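Local coordinates for protein HP0420 homologue (Helicobacter felis, PDB 3LW3) that is of unknown function but adopts a hotdog fold, a scaffold often used by thioesterases and dehydratases, and so may act on an acyl thioester substrate, at residues A2-M7 with L12-L17; K45-C50 with A57-G62; C70-K75 with K108-R113. All coordinates share one frame; numbering follows the deposited sequence.

Contact 1 (A2-M7 with L12-L17)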
ATOM      1  N   ALA B   2     -18.845  11.211 -23.322  1.00 36.36           N
ATOM      2  CA  ALA B   2     -20.060  10.428 -23.372  1.00 35.79           C
ATOM      3  C   ALA B   2     -21.030  11.394 -22.685  1.00 35.35           C
ATOM      4  O   ALA B   2     -20.593  12.210 -21.855  1.00 35.81           O
ATOM      5  CB  ALA B   2     -19.897   9.150 -22.588  1.00 38.18           C
ATOM      6  N   MET B   3     -22.320  11.351 -23.032  1.00 31.79           N
ATOM      7  CA  MET B   3     -23.274  12.299 -22.452  1.00 32.38           C
ATOM      8  C   MET B   3     -23.221  12.325 -20.910  1.00 35.26           C
ATOM      9  O   MET B   3     -23.379  13.387 -20.276  1.00 34.71           O
ATOM     10  CB  MET B   3     -24.720  12.006 -22.935  1.00 28.90           C
ATOM     11  CG  MET B   3     -25.765  13.017 -22.408  1.00 29.03           C
ATOM     12  SD  MET B   3     -27.477  12.756 -23.042  1.00 29.00           S
ATOM     13  CE  MET B   3     -27.280  13.393 -24.745  1.00 23.42           C
ATOM     14  N   GLU B   4     -23.027  11.144 -20.326  1.00 36.16           N
ATOM     15  CA  GLU B   4     -22.943  11.003 -18.872  1.00 38.78           C
ATOM     16  C   GLU B   4     -21.770  11.838 -18.283  1.00 40.10           C
ATOM     17  O   GLU B   4     -21.860  12.309 -17.137  1.00 41.82           O
ATOM     18  CB  GLU B   4     -22.853   9.511 -18.474  1.00 39.68           C
ATOM     19  CG  GLU B   4     -23.094   8.488 -19.640  1.00 41.67           C
ATOM     20  CD  GLU B   4     -21.759   7.915 -20.163  1.00 44.60           C
ATOM     21  OE1 GLU B   4     -20.715   8.602 -19.965  1.00 44.06           O
ATOM     22  OE2 GLU B   4     -21.737   6.783 -20.736  1.00 45.58           O
ATOM     23  N   MET B   5     -20.702  12.038 -19.072  1.00 38.91           N
ATOM     24  CA  MET B   5     -19.519  12.848 -18.674  1.00 40.07           C
ATOM     25  C   MET B   5     -19.771  14.343 -18.732  1.00 40.38           C
ATOM     26  O   MET B   5     -19.284  15.120 -17.892  1.00 41.70           O
ATOM     27  CB  MET B   5     -18.279  12.528 -19.533  1.00 38.83           C
ATOM     28  CG  MET B   5     -17.670  11.186 -19.247  1.00 38.78           C
ATOM     29  SD  MET B   5     -16.670  11.126 -17.729  1.00 42.48           S
ATOM     30  CE  MET B   5     -17.351  12.384 -16.633  1.00 40.56           C
ATOM     31  N   ASN B   6     -20.514  14.757 -19.747  1.00 38.76           N
ATOM     32  CA  ASN B   6     -21.072  16.085 -19.723  1.00 39.63           C
ATOM     33  C   ASN B   6     -22.148  15.945 -18.638  1.00 41.63           C
ATOM     34  O   ASN B   6     -22.315  14.849 -18.111  1.00 42.74           O
ATOM     35  CB  ASN B   6     -21.547  16.409 -21.126  1.00 38.83           C
ATOM     36  CG  ASN B   6     -20.439  16.124 -22.170  1.00 39.81           C
ATOM     37  OD1 ASN B   6     -19.249  15.978 -21.814  1.00 39.60           O
ATOM     38  ND2 ASN B   6     -20.823  16.036 -23.449  1.00 35.67           N
ATOM     39  N   MET B   7     -22.829  17.006 -18.239  1.00 42.58           N
ATOM     40  CA  MET B   7     -23.774  16.899 -17.097  1.00 43.65           C
ATOM     41  C   MET B   7     -23.178  17.610 -15.913  1.00 43.97           C
ATOM     42  O   MET B   7     -22.102  17.216 -15.407  1.00 43.40           O
ATOM     43  CB  MET B   7     -24.113  15.447 -16.673  1.00 42.06           C
ATOM     44  CG  MET B   7     -25.463  14.931 -17.153  1.00 43.18           C
ATOM     45  SD  MET B   7     -25.707  13.113 -17.063  1.00 48.02           S
ATOM     46  CE  MET B   7     -24.867  12.664 -15.516  1.00 46.72           C
ATOM     47  N   LEU B  12     -17.359  12.607 -10.132  1.00 32.07           N
ATOM     48  CA  LEU B  12     -15.933  12.689 -10.454  1.00 31.51           C
ATOM     49  C   LEU B  12     -15.408  11.339 -10.979  1.00 30.62           C
ATOM     50  O   LEU B  12     -14.589  11.277 -11.892  1.00 30.55           O
ATOM     51  CB  LEU B  12     -15.145  13.153  -9.218  1.00 29.19           C
ATOM     52  CG  LEU B  12     -13.635  13.151  -9.362  1.00 28.94           C
ATOM     53  CD1 LEU B  12     -13.214  14.390 -10.104  1.00 28.54           C
ATOM     54  CD2 LEU B  12     -12.992  13.080  -7.962  1.00 27.48           C
ATOM     55  N   GLU B  13     -15.910  10.234 -10.441  1.00 29.87           N
ATOM     56  CA  GLU B  13     -15.431   8.928 -10.874  1.00 30.02           C
ATOM     57  C   GLU B  13     -15.880   8.538 -12.276  1.00 31.45           C
ATOM     58  O   GLU B  13     -15.354   7.606 -12.851  1.00 30.72           O
ATOM     59  CB  GLU B  13     -15.850   7.858  -9.889  1.00 31.03           C
ATOM     60  CG  GLU B  13     -15.129   7.964  -8.589  1.00 31.18           C
ATOM     61  CD  GLU B  13     -15.705   9.044  -7.678  1.00 31.78           C
ATOM     62  OE1 GLU B  13     -16.863   9.515  -7.938  1.00 33.01           O
ATOM     63  OE2 GLU B  13     -15.003   9.392  -6.678  1.00 29.90           O
ATOM     64  N   GLU B  14     -16.855   9.242 -12.834  1.00 30.91           N
ATOM     65  CA  GLU B  14     -17.351   8.863 -14.144  1.00 34.00           C
ATOM     66  C   GLU B  14     -16.218   8.563 -15.151  1.00 33.09           C
ATOM     67  O   GLU B  14     -16.281   7.540 -15.835  1.00 33.36           O
ATOM     68  CB  GLU B  14     -18.335   9.919 -14.697  1.00 36.41           C
ATOM     69  CG  GLU B  14     -19.169   9.465 -15.914  1.00 37.60           C
ATOM     70  CD  GLU B  14     -20.286   8.522 -15.532  1.00 39.68           C
ATOM     71  OE1 GLU B  14     -20.972   8.799 -14.521  1.00 41.08           O
ATOM     72  OE2 GLU B  14     -20.489   7.510 -16.236  1.00 40.86           O
ATOM     73  N   GLY B  15     -15.188   9.414 -15.248  1.00 30.71           N
ATOM     74  CA  GLY B  15     -14.129   9.172 -16.233  1.00 28.96           C
ATOM     75  C   GLY B  15     -12.938   8.351 -15.706  1.00 27.54           C
ATOM     76  O   GLY B  15     -11.879   8.205 -16.360  1.00 24.78           O
ATOM     77  N   LEU B  16     -13.109   7.794 -14.513  1.00 26.03           N
ATOM     78  CA  LEU B  16     -12.001   7.060 -13.886  1.00 25.48           C
ATOM     79  C   LEU B  16     -12.040   5.609 -14.377  1.00 26.39           C
ATOM     80  O   LEU B  16     -13.041   4.895 -14.175  1.00 27.17           O
ATOM     81  CB  LEU B  16     -12.117   7.141 -12.380  1.00 25.61           C
ATOM     82  CG  LEU B  16     -10.955   6.474 -11.665  1.00 23.34           C
ATOM     83  CD1 LEU B  16      -9.752   7.354 -11.831  1.00 23.56           C
ATOM     84  CD2 LEU B  16     -11.314   6.288 -10.209  1.00 25.20           C
ATOM     85  N   LEU B  17     -10.974   5.194 -15.051  1.00 23.97           N
ATOM     86  CA  LEU B  17     -10.874   3.880 -15.681  1.00 23.51           C
ATOM     87  C   LEU B  17     -10.212   2.821 -14.821  1.00 25.85           C
ATOM     88  O   LEU B  17     -10.349   1.625 -15.101  1.00 27.79           O
ATOM     89  CB  LEU B  17     -10.080   3.997 -16.990  1.00 25.77           C
ATOM     90  CG  LEU B  17     -10.591   5.021 -18.019  1.00 24.85           C
ATOM     91  CD1 LEU B  17      -9.945   4.746 -19.377  1.00 26.46           C
ATOM     92  CD2 LEU B  17     -12.105   4.983 -18.082  1.00 26.97           C
TER
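Met5 and Glu14 mark the closest approach of two short coils, their CA atoms 6.4 Å apart; residues 3-5 and 12-14 have helical backbone angles without the regular helix bonds. Met5 N reaches back to Ala2 O in one coil, and Leu16 N to Glu13 O in the other. Between them the thioether of Met5 and the aliphatic part of Glu14 slide past each other in opposite directions. Glu14 holds its CG anti to the backbone N (chi1 -166°), which lays CG alongside the methionine. Met5 CE presses on Glu14 CB at 3.3 Å, a tight fit, and Met5 SD lies 3.5 Å from Glu14 CG. The Met5 chain folds at its last two torsions, and the sulfur also packs 3.4 Å from Gly15 N. Further out, the carboxylate oxygen Glu14 OE2 lies 3.8 Å from Glu4 CB; the carboxylate of Glu4 also comes near that of Glu14, but its modelled position is doubtful. The far side of 12-17 faces the sheet edge: Leu12, Glu13 and Leu16 touch Leu30 of strand 29-34, Leu12 adds Phe33, and Glu13 OE2 is hydrogen-bonded to Gln24 NE2. Segment 2-7 lies outside this layer, at the surface.

Contact 2 (K45-C50 with A57-G62)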
ATOM      1  N   LYS B  45      -9.043   6.343   9.542  1.00 15.93           N
ATOM      2  CA  LYS B  45     -10.104   5.816  10.428  1.00 17.88           C
ATOM      3  C   LYS B  45      -9.516   4.840  11.444  1.00 19.77           C
ATOM      4  O   LYS B  45      -8.415   4.282  11.234  1.00 18.28           O
ATOM      5  CB  LYS B  45     -11.180   5.103   9.611  1.00 17.85           C
ATOM      6  CG  LYS B  45     -11.846   5.990   8.502  1.00 18.90           C
ATOM      7  CD  LYS B  45     -12.225   7.357   9.074  1.00 18.34           C
ATOM      8  CE  LYS B  45     -12.960   8.226   7.989  1.00 20.73           C
ATOM      9  NZ  LYS B  45     -12.170   8.397   6.698  1.00 18.84           N
ATOM     10  N   GLU B  46     -10.228   4.639  12.556  1.00 18.55           N
ATOM     11  CA  GLU B  46      -9.740   3.734  13.588  1.00 20.55           C
ATOM     12  C   GLU B  46      -9.320   2.366  13.065  1.00 19.66           C
ATOM     13  O   GLU B  46      -8.280   1.842  13.507  1.00 19.81           O
ATOM     14  CB  GLU B  46     -10.758   3.593  14.712  1.00 23.43           C
ATOM     15  CG  GLU B  46     -10.679   4.764  15.643  1.00 25.31           C
ATOM     16  CD  GLU B  46     -11.891   4.876  16.582  1.00 31.41           C
ATOM     17  OE1 GLU B  46     -12.393   3.806  17.033  1.00 31.51           O
ATOM     18  OE2 GLU B  46     -12.337   6.030  16.852  1.00 30.78           O
ATOM     19  N   PHE B  47     -10.069   1.805  12.110  1.00 18.74           N
ATOM     20  CA  PHE B  47      -9.708   0.493  11.559  1.00 18.60           C
ATOM     21  C   PHE B  47      -8.360   0.448  10.839  1.00 16.87           C
ATOM     22  O   PHE B  47      -7.860  -0.623  10.545  1.00 19.04           O
ATOM     23  CB  PHE B  47     -10.800  -0.104  10.695  1.00 19.12           C
ATOM     24  CG  PHE B  47     -11.044   0.619   9.419  1.00 19.52           C
ATOM     25  CD1 PHE B  47     -10.256   0.339   8.277  1.00 19.09           C
ATOM     26  CD2 PHE B  47     -12.061   1.569   9.332  1.00 20.71           C
ATOM     27  CE1 PHE B  47     -10.512   1.003   7.064  1.00 19.17           C
ATOM     28  CE2 PHE B  47     -12.297   2.241   8.120  1.00 19.26           C
ATOM     29  CZ  PHE B  47     -11.530   1.936   6.987  1.00 19.51           C
ATOM     30  N   MET B  48      -7.830   1.631  10.500  1.00 15.83           N
ATOM     31  CA  MET B  48      -6.532   1.757   9.791  1.00 17.11           C
ATOM     32  C   MET B  48      -5.303   1.806  10.690  1.00 16.36           C
ATOM     33  O   MET B  48      -4.147   1.813  10.192  1.00 15.61           O
ATOM     34  CB  MET B  48      -6.545   3.036   8.951  1.00 15.50           C
ATOM     35  CG  MET B  48      -7.565   3.011   7.839  1.00 18.38           C
ATOM     36  SD  MET B  48      -7.558   4.527   6.879  1.00 17.08           S
ATOM     37  CE  MET B  48      -8.801   4.169   5.692  1.00 17.20           C
ATOM     38  N   LEU B  49      -5.512   1.817  12.007  1.00 16.39           N
ATOM     39  CA  LEU B  49      -4.396   1.965  12.958  1.00 16.81           C
ATOM     40  C   LEU B  49      -3.553   0.707  13.107  1.00 18.52           C
ATOM     41  O   LEU B  49      -4.083  -0.418  13.152  1.00 20.81           O
ATOM     42  CB  LEU B  49      -4.948   2.334  14.337  1.00 17.88           C
ATOM     43  CG  LEU B  49      -5.532   3.742  14.409  1.00 17.94           C
ATOM     44  CD1 LEU B  49      -6.278   3.919  15.729  1.00 20.60           C
ATOM     45  CD2 LEU B  49      -4.493   4.836  14.208  1.00 18.18           C
ATOM     46  N   CYS B  50      -2.235   0.897  13.190  1.00 18.49           N
ATOM     47  CA  CYS B  50      -1.332  -0.155  13.648  1.00 20.23           C
ATOM     48  C   CYS B  50      -1.218  -0.021  15.151  1.00 20.15           C
ATOM     49  O   CYS B  50      -1.500  -0.968  15.880  1.00 22.20           O
ATOM     50  CB  CYS B  50       0.033   0.011  13.005  1.00 18.45           C
ATOM     51  SG  CYS B  50       1.385  -0.925  13.769  1.00 22.34           S
ATOM     52  N   ALA B  57       1.151   1.253   7.792  1.00 15.63           N
ATOM     53  CA  ALA B  57       1.785   1.538   6.507  1.00 15.83           C
ATOM     54  C   ALA B  57       0.957   1.070   5.298  1.00 15.66           C
ATOM     55  O   ALA B  57       1.044   1.704   4.234  1.00 17.08           O
ATOM     56  CB  ALA B  57       3.203   0.949   6.443  1.00 16.29           C
ATOM     57  N   GLY B  58       0.195  -0.023   5.412  1.00 14.75           N
ATOM     58  CA  GLY B  58      -0.640  -0.452   4.300  1.00 15.63           C
ATOM     59  C   GLY B  58      -1.605   0.647   3.844  1.00 15.83           C
ATOM     60  O   GLY B  58      -1.792   0.831   2.634  1.00 16.69           O
ATOM     61  N   PHE B  59      -2.221   1.373   4.783  1.00 14.90           N
ATOM     62  CA  PHE B  59      -3.133   2.457   4.427  1.00 14.29           C
ATOM     63  C   PHE B  59      -2.431   3.726   3.865  1.00 15.68           C
ATOM     64  O   PHE B  59      -2.931   4.360   2.919  1.00 15.46           O
ATOM     65  CB  PHE B  59      -4.114   2.713   5.569  1.00 15.90           C
ATOM     66  CG  PHE B  59      -5.027   1.527   5.791  1.00 16.74           C
ATOM     67  CD1 PHE B  59      -6.077   1.264   4.883  1.00 16.80           C
ATOM     68  CD2 PHE B  59      -4.840   0.672   6.865  1.00 16.15           C
ATOM     69  CE1 PHE B  59      -6.913   0.167   5.047  1.00 17.85           C
ATOM     70  CE2 PHE B  59      -5.676  -0.447   7.011  1.00 16.22           C
ATOM     71  CZ  PHE B  59      -6.687  -0.700   6.112  1.00 17.49           C
ATOM     72  N   ILE B  60      -1.266   4.072   4.414  1.00 14.91           N
ATOM     73  CA  ILE B  60      -0.512   5.224   3.889  1.00 14.62           C
ATOM     74  C   ILE B  60      -0.071   4.944   2.427  1.00 14.90           C
ATOM     75  O   ILE B  60      -0.376   5.691   1.464  1.00 14.82           O
ATOM     76  CB  ILE B  60       0.698   5.533   4.749  1.00 16.10           C
ATOM     77  CG1 ILE B  60       0.280   5.919   6.180  1.00 15.61           C
ATOM     78  CG2 ILE B  60       1.604   6.581   4.059  1.00 15.63           C
ATOM     79  CD1 ILE B  60      -0.828   6.935   6.248  1.00 16.31           C
ATOM     80  N   VAL B  61       0.592   3.811   2.233  1.00 15.19           N
ATOM     81  CA  VAL B  61       1.047   3.423   0.902  1.00 14.38           C
ATOM     82  C   VAL B  61      -0.175   3.119  -0.012  1.00 15.84           C
ATOM     83  O   VAL B  61      -0.134   3.407  -1.185  1.00 14.99           O
ATOM     84  CB  VAL B  61       2.025   2.281   1.004  1.00 15.72           C
ATOM     85  CG1 VAL B  61       2.444   1.826  -0.393  1.00 18.58           C
ATOM     86  CG2 VAL B  61       3.221   2.723   1.900  1.00 15.32           C
ATOM     87  N   GLY B  62      -1.235   2.536   0.533  1.00 14.22           N
ATOM     88  CA  GLY B  62      -2.446   2.196  -0.232  1.00 16.16           C
ATOM     89  C   GLY B  62      -3.043   3.469  -0.835  1.00 15.34           C
ATOM     90  O   GLY B  62      -3.365   3.501  -2.011  1.00 15.68           O
TER
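Met48 and Phe59 set the register, CA to CA 6.4 Å, where a single 3-10 turn (46-48) faces the first turns of helix 57-72. The side chains of Met48 and Phe59 cross at about a right angle, the methionine lying over one face of the ring. Its CG sits almost above the middle of the ring, 3.6 Å from the centroid and only 13° from the normal, a well-formed CH-pi contact. Beyond CG the chain is fully extended (chi2 180°), carrying SD outward toward the CG-CD1 side of the ring, to an oblique Met-aromatic contact at 4.5 Å from the centroid of Phe59, with Met48 CE 4.1 Å from Phe59 CD1. The backbone joins in, Met48 CA resting 3.5 Å from Phe59 CD2. On its other flank the sulfur accepts a weak hydrogen bond from Lys45 N, closing the turn through a side chain as well as through the backbone bond Met48 N to Lys45 O. Phe47 comes at the same side of the Phe59 ring, edge first: an offset edge-to-face pair, with planes at 82° and CE1 to CE1 4.2 Å. The result ties the loop after strand 37-42 to the start of the hotdog helix. Met48 also touches Leu42 of that strand and bonds through its backbone to His56, just ahead of the helix. The second subunit closes in here too: Phe47 packs on its Leu26, and Cys50 makes a disulfide with its Cys19, while helix 57-72 runs on against strand 77-86 through Ala57 on Leu86 and Val61 on Met82.

Contact 3 (C70-K75 with K108-R113); sequences CALNKK and KKSTIR
Leu72 spreads both of its methyl groups over the hydroxyl end of Ser110, with CD1 3.8 Å and CD2 3.9 Å from Ser110 OG. This belongs to the hotdog fold, in which the antiparallel sheet wraps the central helix; here the last turn of helix 57-72 packs on strand 109-118. The helix supplies Ala71 and Leu72; Ser110 and Ile112 of the strand both direct their CB toward it. Thr111, between them, turns elsewhere, its OG1 bonded to Glu129 OE1. The helix and strand still stand well apart, Ala71 CA to Ile112 CA 7.6 Å, so only side chains make the contact. Leu72 places CG anti to its own nitrogen (chi1 179°), sending the branched end, CG and both methyls, toward the serine, and it also touches Ile130 and Val132 of strand 121-132. Although it is buried beneath leucine methyls, the serine hydroxyl is satisfied: OG is hydrogen-bonded to Thr105 OG1 on strand 96-105, so to Leu72 it offers plain van der Waals contact. Ala71 and Ile112 both reach Ala100 of that same strand, forming a small apolar cluster under the helix end. Within it the helix methyl meets the CG2 branch of the isoleucine, Ala71 CB lying 4.1 Å from Ile112 CG2.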
ATOM      1  N   CYS B  70      -4.424   6.637 -10.475  1.00 15.34           N
ATOM      2  CA  CYS B  70      -5.310   7.651 -11.039  1.00 16.43           C
ATOM      3  C   CYS B  70      -4.608   8.690 -11.936  1.00 16.57           C
ATOM      4  O   CYS B  70      -5.212   9.218 -12.886  1.00 17.39           O
ATOM      5  CB  CYS B  70      -6.075   8.363  -9.931  1.00 17.60           C
ATOM      6  SG  CYS B  70      -7.254   7.342  -9.069  1.00 17.50           S
ATOM      7  N   ALA B  71      -3.349   8.976 -11.671  1.00 14.77           N
ATOM      8  CA  ALA B  71      -2.601   9.930 -12.482  1.00 15.72           C
ATOM      9  C   ALA B  71      -2.433   9.438 -13.924  1.00 16.98           C
ATOM     10  O   ALA B  71      -2.446  10.251 -14.856  1.00 18.69           O
ATOM     11  CB  ALA B  71      -1.180  10.175 -11.856  1.00 16.88           C
ATOM     12  N   LEU B  72      -2.224   8.135 -14.072  1.00 18.41           N
ATOM     13  CA  LEU B  72      -2.089   7.518 -15.401  1.00 19.05           C
ATOM     14  C   LEU B  72      -3.473   7.145 -15.979  1.00 20.00           C
ATOM     15  O   LEU B  72      -3.726   7.318 -17.182  1.00 20.28           O
ATOM     16  CB  LEU B  72      -1.196   6.281 -15.327  1.00 17.36           C
ATOM     17  CG  LEU B  72      -0.999   5.548 -16.640  1.00 19.67           C
ATOM     18  CD1 LEU B  72      -0.350   6.522 -17.579  1.00 22.70           C
ATOM     19  CD2 LEU B  72      -0.137   4.357 -16.353  1.00 22.57           C
ATOM     20  N   ASN B  73      -4.370   6.663 -15.116  1.00 18.77           N
ATOM     21  CA  ASN B  73      -5.761   6.376 -15.452  1.00 19.90           C
ATOM     22  C   ASN B  73      -5.930   5.467 -16.682  1.00 21.66           C
ATOM     23  O   ASN B  73      -6.688   5.783 -17.579  1.00 23.01           O
ATOM     24  CB  ASN B  73      -6.570   7.676 -15.639  1.00 18.95           C
ATOM     25  CG  ASN B  73      -8.074   7.432 -15.713  1.00 20.65           C
ATOM     26  OD1 ASN B  73      -8.793   8.191 -16.369  1.00 24.18           O
ATOM     27  ND2 ASN B  73      -8.549   6.363 -15.098  1.00 19.47           N
ATOM     28  N   LYS B  74      -5.214   4.355 -16.705  1.00 21.34           N
ATOM     29  CA  LYS B  74      -5.331   3.366 -17.773  1.00 25.23           C
ATOM     30  C   LYS B  74      -5.960   2.056 -17.291  1.00 28.22           C
ATOM     31  O   LYS B  74      -5.567   1.492 -16.248  1.00 27.91           O
ATOM     32  CB  LYS B  74      -3.968   3.059 -18.379  1.00 25.04           C
ATOM     33  CG  LYS B  74      -3.270   4.262 -18.938  1.00 27.20           C
ATOM     34  CD  LYS B  74      -3.316   4.254 -20.475  1.00 31.82           C
ATOM     35  CE  LYS B  74      -3.441   5.669 -21.071  1.00 32.56           C
ATOM     36  NZ  LYS B  74      -2.126   6.282 -21.386  1.00 35.40           N
ATOM     37  N   LYS B  75      -6.901   1.563 -18.101  1.00 30.08           N
ATOM     38  CA  LYS B  75      -7.647   0.330 -17.851  1.00 32.39           C
ATOM     39  C   LYS B  75      -6.769  -0.824 -17.309  1.00 31.92           C
ATOM     40  O   LYS B  75      -6.825  -1.202 -16.108  1.00 34.52           O
ATOM     41  CB  LYS B  75      -8.329  -0.070 -19.181  1.00 34.17           C
ATOM     42  CG  LYS B  75      -9.356  -1.233 -19.129  1.00 40.24           C
ATOM     43  CD  LYS B  75     -10.001  -1.495 -20.529  1.00 41.39           C
ATOM     44  CE  LYS B  75     -10.532  -2.949 -20.667  1.00 44.60           C
ATOM     45  NZ  LYS B  75     -11.430  -3.166 -21.857  1.00 46.53           N
ATOM     46  N   LYS B 108       4.228   1.000 -22.550  1.00 28.03           N
ATOM     47  CA  LYS B 108       4.241  -0.214 -21.730  1.00 30.52           C
ATOM     48  C   LYS B 108       4.392   0.032 -20.220  1.00 28.84           C
ATOM     49  O   LYS B 108       4.054  -0.831 -19.412  1.00 25.07           O
ATOM     50  CB  LYS B 108       5.368  -1.151 -22.184  1.00 31.80           C
ATOM     51  CG  LYS B 108       5.021  -1.988 -23.425  1.00 34.77           C
ATOM     52  CD  LYS B 108       6.260  -2.202 -24.323  1.00 38.93           C
ATOM     53  CE  LYS B 108       7.291  -3.200 -23.736  1.00 42.73           C
ATOM     54  NZ  LYS B 108       8.709  -3.010 -24.264  1.00 43.79           N
ATOM     55  N   LYS B 109       4.956   1.183 -19.857  1.00 26.54           N
ATOM     56  CA  LYS B 109       5.184   1.480 -18.447  1.00 25.52           C
ATOM     57  C   LYS B 109       5.309   2.971 -18.163  1.00 24.28           C
ATOM     58  O   LYS B 109       5.705   3.771 -19.017  1.00 23.76           O
ATOM     59  CB  LYS B 109       6.376   0.719 -17.886  1.00 26.55           C
ATOM     60  CG  LYS B 109       7.702   1.157 -18.417  1.00 31.34           C
ATOM     61  CD  LYS B 109       8.871   0.272 -17.918  1.00 32.46           C
ATOM     62  CE  LYS B 109      10.222   0.876 -18.357  1.00 38.07           C
ATOM     63  NZ  LYS B 109      11.144  -0.135 -18.994  1.00 38.33           N
ATOM     64  N   SER B 110       4.931   3.337 -16.950  1.00 21.72           N
ATOM     65  CA  SER B 110       5.174   4.690 -16.437  1.00 20.24           C
ATOM     66  C   SER B 110       5.775   4.718 -15.039  1.00 21.43           C
ATOM     67  O   SER B 110       5.646   3.738 -14.279  1.00 20.07           O
ATOM     68  CB  SER B 110       3.869   5.487 -16.428  1.00 21.36           C
ATOM     69  OG  SER B 110       3.306   5.551 -17.726  1.00 22.86           O
ATOM     70  N   THR B 111       6.424   5.839 -14.709  1.00 19.22           N
ATOM     71  CA  THR B 111       6.864   6.157 -13.362  1.00 19.47           C
ATOM     72  C   THR B 111       6.039   7.361 -12.910  1.00 18.71           C
ATOM     73  O   THR B 111       5.864   8.337 -13.661  1.00 18.14           O
ATOM     74  CB  THR B 111       8.346   6.539 -13.307  1.00 20.81           C
ATOM     75  OG1 THR B 111       9.148   5.520 -13.940  1.00 21.87           O
ATOM     76  CG2 THR B 111       8.801   6.741 -11.866  1.00 20.22           C
ATOM     77  N   ILE B 112       5.551   7.286 -11.669  1.00 17.05           N
ATOM     78  CA  ILE B 112       4.672   8.315 -11.097  1.00 17.94           C
ATOM     79  C   ILE B 112       5.254   8.667  -9.733  1.00 17.49           C
ATOM     80  O   ILE B 112       5.566   7.773  -8.919  1.00 17.48           O
ATOM     81  CB  ILE B 112       3.188   7.835 -10.945  1.00 16.45           C
ATOM     82  CG1 ILE B 112       2.501   7.580 -12.300  1.00 19.69           C
ATOM     83  CG2 ILE B 112       2.321   8.899 -10.241  1.00 18.19           C
ATOM     84  CD1 ILE B 112       3.046   6.616 -13.156  1.00 21.89           C
ATOM     85  N   ARG B 113       5.436   9.955  -9.486  1.00 15.83           N
ATOM     86  CA  ARG B 113       5.936  10.442  -8.206  1.00 17.68           C
ATOM     87  C   ARG B 113       4.737  10.900  -7.365  1.00 17.12           C
ATOM     88  O   ARG B 113       3.830  11.565  -7.868  1.00 15.48           O
ATOM     89  CB  ARG B 113       6.900  11.605  -8.468  1.00 20.71           C
ATOM     90  CG  ARG B 113       7.096  12.552  -7.341  1.00 23.01           C
ATOM     91  CD  ARG B 113       8.205  12.176  -6.487  1.00 26.44           C
ATOM     92  NE  ARG B 113       9.368  11.682  -7.229  1.00 30.03           N
ATOM     93  CZ  ARG B 113      10.575  12.249  -7.237  1.00 34.65           C
ATOM     94  NH1 ARG B 113      10.806  13.387  -6.562  1.00 35.98           N
ATOM     95  NH2 ARG B 113      11.561  11.670  -7.926  1.00 34.34           N
TER

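Overall arrangement
Contacts 2 and 3 both use helix 57-72, one at its start and one at its end, on opposite sides of the chain's centre, their own centres about 23 Å apart. Contact 3 is the buried one, helix-on-sheet and mostly aliphatic, with one buried serine hydroxyl; contact 2 is partly buried, aromatic, with a methionine over a phenylalanine ring, and meets the second subunit. Contact 1 lies at the surface, outside the regular elements, where a methionine packs on the aliphatic part of a glutamate. It is not isolated: Leu16 touches Cys70 and Asn73, so the loop 12-17 covers the helix end whose other side contact 3 fixes to the sheet. Contacts 1 and 2 do not meet.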